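PDB 2FCK: ribosomal-protein-serine acetyltransferase, putative, which is probably a GNAT-family acetyltransferase that may modify the N-terminal serine or alanine of ribosomal proteins. Local coordinates for residues Asn97-Gly102 against Leu130-Leu135; Leu135-Asp140 against Ile175-Ile180; Ile32-Thr37 against Gly106-Arg111. All coordinates share one frame; numbering follows the deposited sequence.

Contact 1: Asn97-Gly102 against Leu130-Leu135; sequences NMASLG and LELTRL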
loop_
_atom_site.group_PDB
_atom_site.type_symbol
_atom_site.label_atom_id
_atom_site.label_comp_id
_atom_site.label_asym_id
_atom_site.label_seq_id
_atom_site.Cartn_x
_atom_site.Cartn_y
_atom_site.Cartn_z
ATOM N N ASN A 97 3.112 7.038 -4.545
ATOM C CA ASN A 97 3.512 8.217 -3.786
ATOM C C ASN A 97 2.605 8.442 -2.587
ATOM O O ASN A 97 2.151 9.558 -2.348
ATOM C CB ASN A 97 3.527 9.453 -4.675
ATOM C CG ASN A 97 4.312 10.598 -4.041
ATOM O OD1 ASN A 97 5.305 10.366 -3.344
ATOM N ND2 ASN A 97 3.834 11.827 -4.225
HETATM N N MSE A 98 2.307 7.350 -1.879
HETATM C CA MSE A 98 1.242 7.335 -0.879
HETATM C C MSE A 98 1.791 6.668 0.372
HETATM O O MSE A 98 2.793 5.964 0.285
HETATM C CB MSE A 98 0.100 6.443 -1.495
HETATM C CG MSE A 98 -0.999 6.327 -0.614
HETATM SE SE MSE A 98 -2.443 5.392 -1.549
HETATM C CE MSE A 98 -2.918 4.681 -0.002
ATOM N N ALA A 99 1.141 6.823 1.526
ATOM C CA ALA A 99 1.511 6.001 2.675
ATOM C C ALA A 99 0.282 5.708 3.542
ATOM O O ALA A 99 -0.738 6.358 3.398
ATOM C CB ALA A 99 2.611 6.739 3.565
ATOM N N SER A 100 0.451 4.754 4.443
ATOM C CA SER A 100 -0.562 4.281 5.414
ATOM C C SER A 100 -0.243 4.796 6.793
ATOM O O SER A 100 0.872 4.603 7.279
ATOM C CB SER A 100 -0.434 2.720 5.474
ATOM O OG SER A 100 -0.781 2.220 6.779
ATOM N N LEU A 101 -1.213 5.443 7.435
ATOM C CA LEU A 101 -0.973 5.963 8.793
ATOM C C LEU A 101 -1.826 5.215 9.807
ATOM O O LEU A 101 -2.950 4.688 9.502
ATOM C CB LEU A 101 -1.337 7.457 8.880
ATOM C CG LEU A 101 -0.653 8.434 7.929
ATOM C CD1 LEU A 101 -1.012 9.834 8.410
ATOM C CD2 LEU A 101 0.842 8.303 7.852
ATOM N N GLY A 102 -1.307 5.171 11.032
ATOM C CA GLY A 102 -2.067 4.625 12.134
ATOM C C GLY A 102 -1.758 5.463 13.354
ATOM O O GLY A 102 -0.833 6.278 13.340
ATOM N N LEU A 130 8.117 14.792 3.019
ATOM C CA LEU A 130 8.246 13.557 2.180
ATOM C C LEU A 130 7.640 13.728 0.794
ATOM O O LEU A 130 7.861 12.886 -0.094
ATOM C CB LEU A 130 7.684 12.294 2.893
ATOM C CG LEU A 130 8.295 11.950 4.273
ATOM C CD1 LEU A 130 7.729 10.655 4.908
ATOM C CD2 LEU A 130 9.823 11.917 4.243
ATOM N N GLU A 131 6.851 14.790 0.614
ATOM C CA GLU A 131 6.198 15.140 -0.659
ATOM C C GLU A 131 5.243 14.043 -1.188
ATOM O O GLU A 131 5.085 13.877 -2.403
ATOM C CB GLU A 131 7.231 15.521 -1.741
ATOM C CG GLU A 131 7.969 16.848 -1.447
ATOM C CD GLU A 131 9.098 17.127 -2.458
ATOM O OE1 GLU A 131 8.885 16.898 -3.668
ATOM O OE2 GLU A 131 10.192 17.540 -2.041
ATOM N N LEU A 132 4.602 13.326 -0.256
ATOM C CA LEU A 132 3.615 12.313 -0.580
ATOM C C LEU A 132 2.373 13.065 -1.058
ATOM O O LEU A 132 2.158 14.230 -0.675
ATOM C CB LEU A 132 3.334 11.409 0.631
ATOM C CG LEU A 132 4.515 10.567 1.096
ATOM C CD1 LEU A 132 4.193 9.897 2.442
ATOM C CD2 LEU A 132 4.983 9.546 0.055
ATOM N N THR A 133 1.582 12.447 -1.922
ATOM C CA THR A 133 0.405 13.116 -2.466
ATOM C C THR A 133 -0.923 12.476 -2.036
ATOM O O THR A 133 -1.970 12.917 -2.447
ATOM C CB THR A 133 0.477 13.299 -4.037
ATOM O OG1 THR A 133 0.959 12.095 -4.654
ATOM C CG2 THR A 133 1.421 14.467 -4.387
ATOM N N ARG A 134 -0.852 11.452 -1.191
ATOM C CA ARG A 134 -2.030 10.841 -0.600
ATOM C C ARG A 134 -1.639 10.044 0.638
ATOM O O ARG A 134 -0.624 9.332 0.637
ATOM C CB ARG A 134 -2.669 9.858 -1.610
ATOM C CG ARG A 134 -3.923 9.141 -1.085
ATOM C CD ARG A 134 -4.647 8.316 -2.226
ATOM N NE ARG A 134 -5.615 7.361 -1.634
ATOM C CZ ARG A 134 -6.917 7.590 -1.450
ATOM N NH1 ARG A 134 -7.478 8.720 -1.860
ATOM N NH2 ARG A 134 -7.668 6.695 -0.829
ATOM N N LEU A 135 -2.475 10.115 1.679
ATOM C CA LEU A 135 -2.293 9.244 2.851
ATOM C C LEU A 135 -3.615 8.507 3.098
ATOM O O LEU A 135 -4.655 9.100 2.923
ATOM C CB LEU A 135 -1.971 10.083 4.092
ATOM C CG LEU A 135 -0.703 10.970 3.977
ATOM C CD1 LEU A 135 -0.590 11.941 5.185
ATOM C CD2 LEU A 135 0.546 10.146 3.880
HETATM O O HOH W 1 7.666 11.543 -2.567
#

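Contact 2: Leu135-Asp140 against Ile175-Ile180; sequences LEIVCD and IVFSLI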
loop_
_atom_site.group_PDB
_atom_site.type_symbol
_atom_site.label_atom_id
_atom_site.label_comp_id
_atom_site.label_asym_id
_atom_site.label_seq_id
_atom_site.Cartn_x
_atom_site.Cartn_y
_atom_site.Cartn_z
ATOM N N LEU A 135 -2.475 10.115 1.679
ATOM C CA LEU A 135 -2.293 9.244 2.851
ATOM C C LEU A 135 -3.615 8.507 3.098
ATOM O O LEU A 135 -4.655 9.100 2.923
ATOM C CB LEU A 135 -1.971 10.083 4.092
ATOM C CG LEU A 135 -0.703 10.970 3.977
ATOM C CD1 LEU A 135 -0.590 11.941 5.185
ATOM C CD2 LEU A 135 0.546 10.146 3.880
ATOM N N GLU A 136 -3.535 7.242 3.475
ATOM C CA GLU A 136 -4.711 6.474 3.941
ATOM C C GLU A 136 -4.619 6.162 5.459
ATOM O O GLU A 136 -3.556 5.738 5.959
ATOM C CB GLU A 136 -4.837 5.204 3.132
ATOM C CG GLU A 136 -5.412 5.570 1.739
ATOM C CD GLU A 136 -5.643 4.360 0.828
ATOM O OE1 GLU A 136 -5.334 3.207 1.220
ATOM O OE2 GLU A 136 -6.066 4.611 -0.324
ATOM N N ILE A 137 -5.735 6.343 6.152
ATOM C CA ILE A 137 -5.972 5.869 7.517
ATOM C C ILE A 137 -7.001 4.757 7.475
ATOM O O ILE A 137 -7.979 4.932 6.751
ATOM C CB ILE A 137 -6.480 7.014 8.348
ATOM C CG1 ILE A 137 -5.350 8.041 8.520
ATOM C CG2 ILE A 137 -6.978 6.562 9.729
ATOM C CD1 ILE A 137 -5.829 9.348 8.910
ATOM N N VAL A 138 -6.770 3.613 8.158
ATOM C CA VAL A 138 -7.756 2.523 8.220
ATOM C C VAL A 138 -8.226 2.432 9.665
ATOM O O VAL A 138 -7.403 2.230 10.549
ATOM C CB VAL A 138 -7.163 1.132 7.821
ATOM C CG1 VAL A 138 -8.262 0.044 7.835
ATOM C CG2 VAL A 138 -6.546 1.280 6.437
ATOM N N CYS A 139 -9.517 2.602 9.901
ATOM C CA CYS A 139 -10.026 2.498 11.267
ATOM C C CYS A 139 -10.852 1.250 11.430
ATOM O O CYS A 139 -11.567 0.851 10.513
ATOM C CB CYS A 139 -10.920 3.700 11.610
ATOM S SG CYS A 139 -9.970 5.234 11.711
ATOM N N ASP A 140 -10.795 0.651 12.618
ATOM C CA ASP A 140 -11.707 -0.430 12.949
ATOM C C ASP A 140 -13.103 0.187 12.941
ATOM O O ASP A 140 -13.307 1.215 13.602
ATOM C CB ASP A 140 -11.360 -0.988 14.336
ATOM C CG ASP A 140 -12.109 -2.271 14.657
ATOM O OD1 ASP A 140 -13.345 -2.263 14.683
ATOM O OD2 ASP A 140 -11.447 -3.328 14.859
ATOM N N ILE A 175 -12.508 0.817 7.779
ATOM C CA ILE A 175 -12.931 2.009 7.080
ATOM C C ILE A 175 -11.694 2.778 6.633
ATOM O O ILE A 175 -10.804 3.099 7.430
ATOM C CB ILE A 175 -13.720 2.961 8.014
ATOM C CG1 ILE A 175 -14.882 2.231 8.697
ATOM C CG2 ILE A 175 -14.102 4.198 7.196
ATOM C CD1 ILE A 175 -15.516 3.018 9.912
ATOM N N VAL A 176 -11.645 3.072 5.345
ATOM C CA VAL A 176 -10.541 3.821 4.759
ATOM C C VAL A 176 -10.884 5.304 4.712
ATOM O O VAL A 176 -11.932 5.671 4.165
ATOM C CB VAL A 176 -10.310 3.301 3.304
ATOM C CG1 VAL A 176 -9.266 4.147 2.587
ATOM C CG2 VAL A 176 -9.979 1.806 3.367
ATOM N N PHE A 177 -10.009 6.120 5.313
ATOM C CA PHE A 177 -10.082 7.569 5.166
ATOM C C PHE A 177 -8.862 8.014 4.355
ATOM O O PHE A 177 -7.769 7.418 4.499
ATOM C CB PHE A 177 -10.006 8.245 6.548
ATOM C CG PHE A 177 -11.163 7.932 7.444
ATOM C CD1 PHE A 177 -12.216 8.825 7.588
ATOM C CD2 PHE A 177 -11.181 6.719 8.146
ATOM C CE1 PHE A 177 -13.278 8.522 8.433
ATOM C CE2 PHE A 177 -12.211 6.390 9.008
ATOM C CZ PHE A 177 -13.307 7.308 9.128
ATOM N N SER A 178 -9.000 9.114 3.607
ATOM C CA SER A 178 -7.877 9.662 2.874
ATOM C C SER A 178 -7.602 11.118 3.223
ATOM O O SER A 178 -8.489 11.857 3.647
ATOM C CB SER A 178 -8.126 9.567 1.355
ATOM O OG SER A 178 -9.118 10.510 0.989
ATOM N N LEU A 179 -6.348 11.500 3.010
ATOM C CA LEU A 179 -5.942 12.898 3.042
ATOM C C LEU A 179 -5.141 13.159 1.775
ATOM O O LEU A 179 -4.296 12.326 1.395
ATOM C CB LEU A 179 -5.009 13.133 4.252
ATOM C CG LEU A 179 -5.633 12.917 5.619
ATOM C CD1 LEU A 179 -4.722 12.110 6.520
ATOM C CD2 LEU A 179 -5.925 14.238 6.201
ATOM N N ILE A 180 -5.399 14.306 1.142
ATOM C CA ILE A 180 -4.568 14.780 0.049
ATOM C C ILE A 180 -4.099 16.204 0.328
ATOM O O ILE A 180 -4.726 16.914 1.121
ATOM C CB ILE A 180 -5.243 14.706 -1.342
ATOM C CG1 ILE A 180 -6.377 15.727 -1.470
ATOM C CG2 ILE A 180 -5.688 13.257 -1.633
ATOM C CD1 ILE A 180 -7.107 15.704 -2.843
#

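Contact 3: Ile32-Thr37 against Gly106-Arg111; sequences IRQSQT and GDRYQR. With NO3 (nitrate ion), chain L.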
loop_
_atom_site.group_PDB
_atom_site.type_symbol
_atom_site.label_atom_id
_atom_site.label_comp_id
_atom_site.label_asym_id
_atom_site.label_seq_id
_atom_site.Cartn_x
_atom_site.Cartn_y
_atom_site.Cartn_z
ATOM N N ILE A 32 -0.947 2.031 28.447
ATOM C CA ILE A 32 -1.991 1.068 28.146
ATOM C C ILE A 32 -2.797 0.769 29.399
ATOM O O ILE A 32 -4.035 0.687 29.341
ATOM C CB ILE A 32 -1.366 -0.218 27.577
ATOM C CG1 ILE A 32 -0.698 0.106 26.235
ATOM C CG2 ILE A 32 -2.429 -1.349 27.468
ATOM C CD1 ILE A 32 -1.673 0.568 25.167
ATOM N N ARG A 33 -2.100 0.603 30.529
ATOM C CA ARG A 33 -2.770 0.190 31.748
ATOM C C ARG A 33 -3.775 1.244 32.173
ATOM O O ARG A 33 -4.749 0.909 32.859
ATOM C CB ARG A 33 -1.799 -0.049 32.879
ATOM C CG ARG A 33 -1.721 -1.473 33.365
ATOM C CD ARG A 33 -0.735 -2.245 32.614
ATOM N NE ARG A 33 -0.478 -3.528 33.269
ATOM C CZ ARG A 33 -0.954 -4.710 32.854
ATOM N NH1 ARG A 33 -1.753 -4.803 31.796
ATOM N NH2 ARG A 33 -0.636 -5.811 33.531
ATOM N N GLN A 34 -3.485 2.510 31.842
ATOM C CA GLN A 34 -4.330 3.601 32.336
ATOM C C GLN A 34 -5.559 3.787 31.441
ATOM O O GLN A 34 -6.517 4.442 31.875
ATOM C CB GLN A 34 -3.587 4.923 32.408
ATOM C CG GLN A 34 -2.653 4.970 33.621
ATOM C CD GLN A 34 -3.375 4.734 34.930
ATOM O OE1 GLN A 34 -4.397 5.388 35.177
ATOM N NE2 GLN A 34 -2.844 3.852 35.827
ATOM N N SER A 35 -5.552 3.178 30.271
ATOM C CA SER A 35 -6.644 3.389 29.321
ATOM C C SER A 35 -7.775 2.362 29.471
ATOM O O SER A 35 -7.530 1.158 29.480
ATOM C CB SER A 35 -6.115 3.339 27.895
ATOM O OG SER A 35 -7.245 3.362 27.016
ATOM N N GLN A 36 -9.011 2.842 29.584
ATOM C CA GLN A 36 -10.177 1.951 29.648
ATOM C C GLN A 36 -10.311 1.083 28.391
ATOM O O GLN A 36 -10.789 -0.066 28.464
ATOM C CB GLN A 36 -11.438 2.799 29.810
ATOM C CG GLN A 36 -12.749 2.030 29.744
ATOM C CD GLN A 36 -13.936 2.911 30.107
ATOM O OE1 GLN A 36 -13.813 4.130 30.192
ATOM N NE2 GLN A 36 -15.081 2.302 30.295
ATOM N N THR A 37 -9.880 1.630 27.255
ATOM C CA THR A 37 -10.198 1.035 25.936
ATOM C C THR A 37 -9.043 0.660 25.016
ATOM O O THR A 37 -9.246 -0.141 24.102
ATOM C CB THR A 37 -11.110 1.954 25.092
ATOM O OG1 THR A 37 -10.424 3.191 24.834
ATOM C CG2 THR A 37 -12.423 2.194 25.791
ATOM N N GLY A 106 -4.448 8.078 24.119
ATOM C CA GLY A 106 -5.173 7.832 25.353
ATOM C C GLY A 106 -6.315 8.817 25.472
ATOM O O GLY A 106 -6.173 10.005 25.159
ATOM N N ASP A 107 -7.447 8.269 25.917
ATOM C CA ASP A 107 -8.716 8.895 26.136
ATOM C C ASP A 107 -8.579 10.330 26.762
ATOM O O ASP A 107 -9.105 11.319 26.220
ATOM C CB ASP A 107 -9.563 7.884 26.990
ATOM C CG ASP A 107 -9.284 6.336 26.614
ATOM O OD1 ASP A 107 -10.225 5.481 26.661
ATOM O OD2 ASP A 107 -8.138 5.932 26.258
ATOM N N ARG A 108 -7.798 10.457 27.836
ATOM C CA ARG A 108 -7.668 11.722 28.582
ATOM C C ARG A 108 -6.924 12.811 27.791
ATOM O O ARG A 108 -7.107 14.017 28.051
ATOM C CB ARG A 108 -6.986 11.461 29.911
ATOM C CG ARG A 108 -5.507 11.816 29.953
ATOM C CD ARG A 108 -4.900 11.523 31.308
ATOM N NE ARG A 108 -4.819 10.089 31.538
ATOM C CZ ARG A 108 -5.439 9.451 32.512
ATOM N NH1 ARG A 108 -5.307 8.125 32.586
ATOM N NH2 ARG A 108 -6.195 10.124 33.395
ATOM N N TYR A 109 -6.119 12.377 26.817
ATOM C CA TYR A 109 -5.244 13.274 26.036
ATOM C C TYR A 109 -5.915 13.780 24.743
ATOM O O TYR A 109 -5.641 14.890 24.254
ATOM C CB TYR A 109 -3.904 12.577 25.739
ATOM C CG TYR A 109 -3.182 12.176 27.016
ATOM C CD1 TYR A 109 -2.794 13.138 27.933
ATOM C CD2 TYR A 109 -2.967 10.827 27.335
ATOM C CE1 TYR A 109 -2.169 12.798 29.128
ATOM C CE2 TYR A 109 -2.330 10.465 28.549
ATOM C CZ TYR A 109 -1.946 11.461 29.438
ATOM O OH TYR A 109 -1.306 11.148 30.635
ATOM N N GLN A 110 -6.807 12.966 24.217
ATOM C CA GLN A 110 -7.712 13.404 23.139
ATOM C C GLN A 110 -8.526 14.637 23.575
ATOM O O GLN A 110 -8.671 15.618 22.846
ATOM C CB GLN A 110 -8.653 12.266 22.771
ATOM C CG GLN A 110 -7.925 11.112 22.088
ATOM C CD GLN A 110 -8.878 10.139 21.411
ATOM O OE1 GLN A 110 -10.003 10.502 21.053
ATOM N NE2 GLN A 110 -8.432 8.892 21.232
ATOM N N ARG A 111 -9.041 14.580 24.785
ATOM C CA ARG A 111 -9.746 15.721 25.358
ATOM C C ARG A 111 -8.919 17.042 25.289
ATOM O O ARG A 111 -9.485 18.129 25.165
ATOM C CB ARG A 111 -10.159 15.347 26.797
ATOM C CG ARG A 111 -10.744 16.431 27.687
ATOM C CD ARG A 111 -11.230 15.814 29.026
ATOM N NE ARG A 111 -11.670 14.426 28.818
ATOM C CZ ARG A 111 -11.225 13.363 29.491
ATOM N NH1 ARG A 111 -10.328 13.504 30.465
ATOM N NH2 ARG A 111 -11.688 12.146 29.188
HETATM N N NO3 L . -6.348 7.698 28.894
HETATM O O1 NO3 L . -7.711 7.951 29.037
HETATM O O2 NO3 L . -5.834 6.450 29.199
HETATM O O3 NO3 L . -5.499 8.694 28.434
HETATM O O HOH W 2 -6.649 6.622 34.183
#

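Contact 1: Asn97-Gly102 against Leu130-Leu135
The two segments are the entry points of a beta-alpha-beta crossover in the GNAT fold: strand 98-105 is followed, after the short helix 107-110, by helix 114-129, and the chain returns as strand 134-139, parallel to the first. N97 directly precedes strand 98-105. Its positive phi fits the G1 bulge that N97 and M98 form opposite Y93, and its side chain stands with CG anti to the backbone N (chi1 -164°). From there CB and CG pass T133 OG1, and the amide then divides its work. ND2 gives one N-H to E131 O at 3.0 Å, nearly straight (163°) and on a carbonyl lone pair, and the other to T133 OG1 at 2.9 Å, a more bent bond with the hydroxyl tilted out of the amide plane. OD1 lies against L132 CD2, and OD1 and L130 O each lie 2.8 Å from one water, which bridges them. With both ends engaged, the amide's rotation is well defined. The backbone of N97 adds a further tie, since its O receives T133 N at 3.0 Å almost along the C=O axis (C=O...N 169°). Two residues on, A99 N donates to R134 O at 3.2 Å, in the carbonyl plane. The side chains then part to the two sheet faces. A99 CB touches L132 CD1 and L135 CD2, while L101 meets L135 methyl to methyl, and helix 114-129 covers this group through I123 and C126. On the other face selenomethionine M98 and R134 lie side by side; the guanidinium pairs with E136 and E158, and R134 NH1 reaches P162 O of the second subunit. SE of M98 sits at the edge of that guanidinium, in its plane, 3.7 Å from R134 NE.

Contact 2: Leu135-Asp140 against Ile175-Ile180
Six backbone hydrogen bonds of 2.8 to 2.9 Å join these antiparallel strands, two at each of the pairs L135-L179, I137-F177 and C139-I175. The straightest is F177 N to I137 O, at 175°. The side chains of those three pairs form the closely packed face. I137 CD1 meets L179 CD1 at 3.8 Å as the two chains cross obliquely. F177 leans toward C139: CE2 of the ring is 3.7 Å from C139 SG, which stands 4.7 Å from the F177 ring centroid in an oblique sulfur-aromatic contact, while I137 O lies in the plane of the ring at its edge. Helix 144-152 covers this end, with L151 on F177 and Q147 on both C139 and I175.

The face of E136, V138, V176 and S178 is looser and more polar. Its closest approach between side chains, E136 CD to V176 CG1, is 4.0 Å, and V138 is partly exposed. The E136 carboxylate is turned to outside partners, in salt bridges with R134 and R164, and S178 OG bonds E158. Strand 170-179 lies between strands 134-139 and 156-164, the last long strand inserted as in the C-terminal half of the GNAT fold.

Contact 3: Ile32-Thr37 against Gly106-Arg111
An anion site at the N-terminal end of helix 107-110 lies between these two segments, occupied by a nitrate probably taken from the crystallisation liquor. D107 bridges them. Its OD2 accepts from S35 OG at 2.8 Å and its OD1 from T37 OG1 at 2.9 Å, both hydroxyls approaching from above the carboxylate plane, about 30° out of it. S35 OG, anti to its own backbone N (chi1 172°), also accepts from T37 N at 3.2 Å, an ST turn that fixes the hydroxyl, and from L38 N. The nitrate is held by backbone: R108 N donates to its O3 at 3.0 Å, with O1 also within bonding distance but less surely placed. The N-terminal helix dipole would be expected to favour a negative group here. G106 is the N-cap residue, its O taking both Y109 N and Q110 N. R108 lays CG over the centre of the Y109 ring, 3.4 Å above it, and its NH1 reaches a water at 2.6 Å that is shared with the O and OE1 of Q34. Segment 106-111 runs into the Q/R-x-x-G-x-G/A motif, which Q110 opens and which in GNAT relatives binds the pyrophosphate of acetyl-CoA.

In the fold
Contacts 1 and 2 are successive parts of one sheet, with centres 10 Å apart: they share L135 and strand 134-139, which has strand 98-105 along one edge and strand 170-179 along the other. E136 joins them, its N and O probably bonding A99 O (2.9 Å) and L101 N (2.8 Å). Both contacts also touch the second subunit. Contact 3 is on the opposite side of the chain's centre from contact 1, about 27 Å away centre to centre, and 22 Å from contact 2. Strand 98-105 leads from contact 1 toward segment 106-111, which carries the start of the probable pyrophosphate-binding motif; the nitrate marks an anion site beside it and does not show cofactor binding.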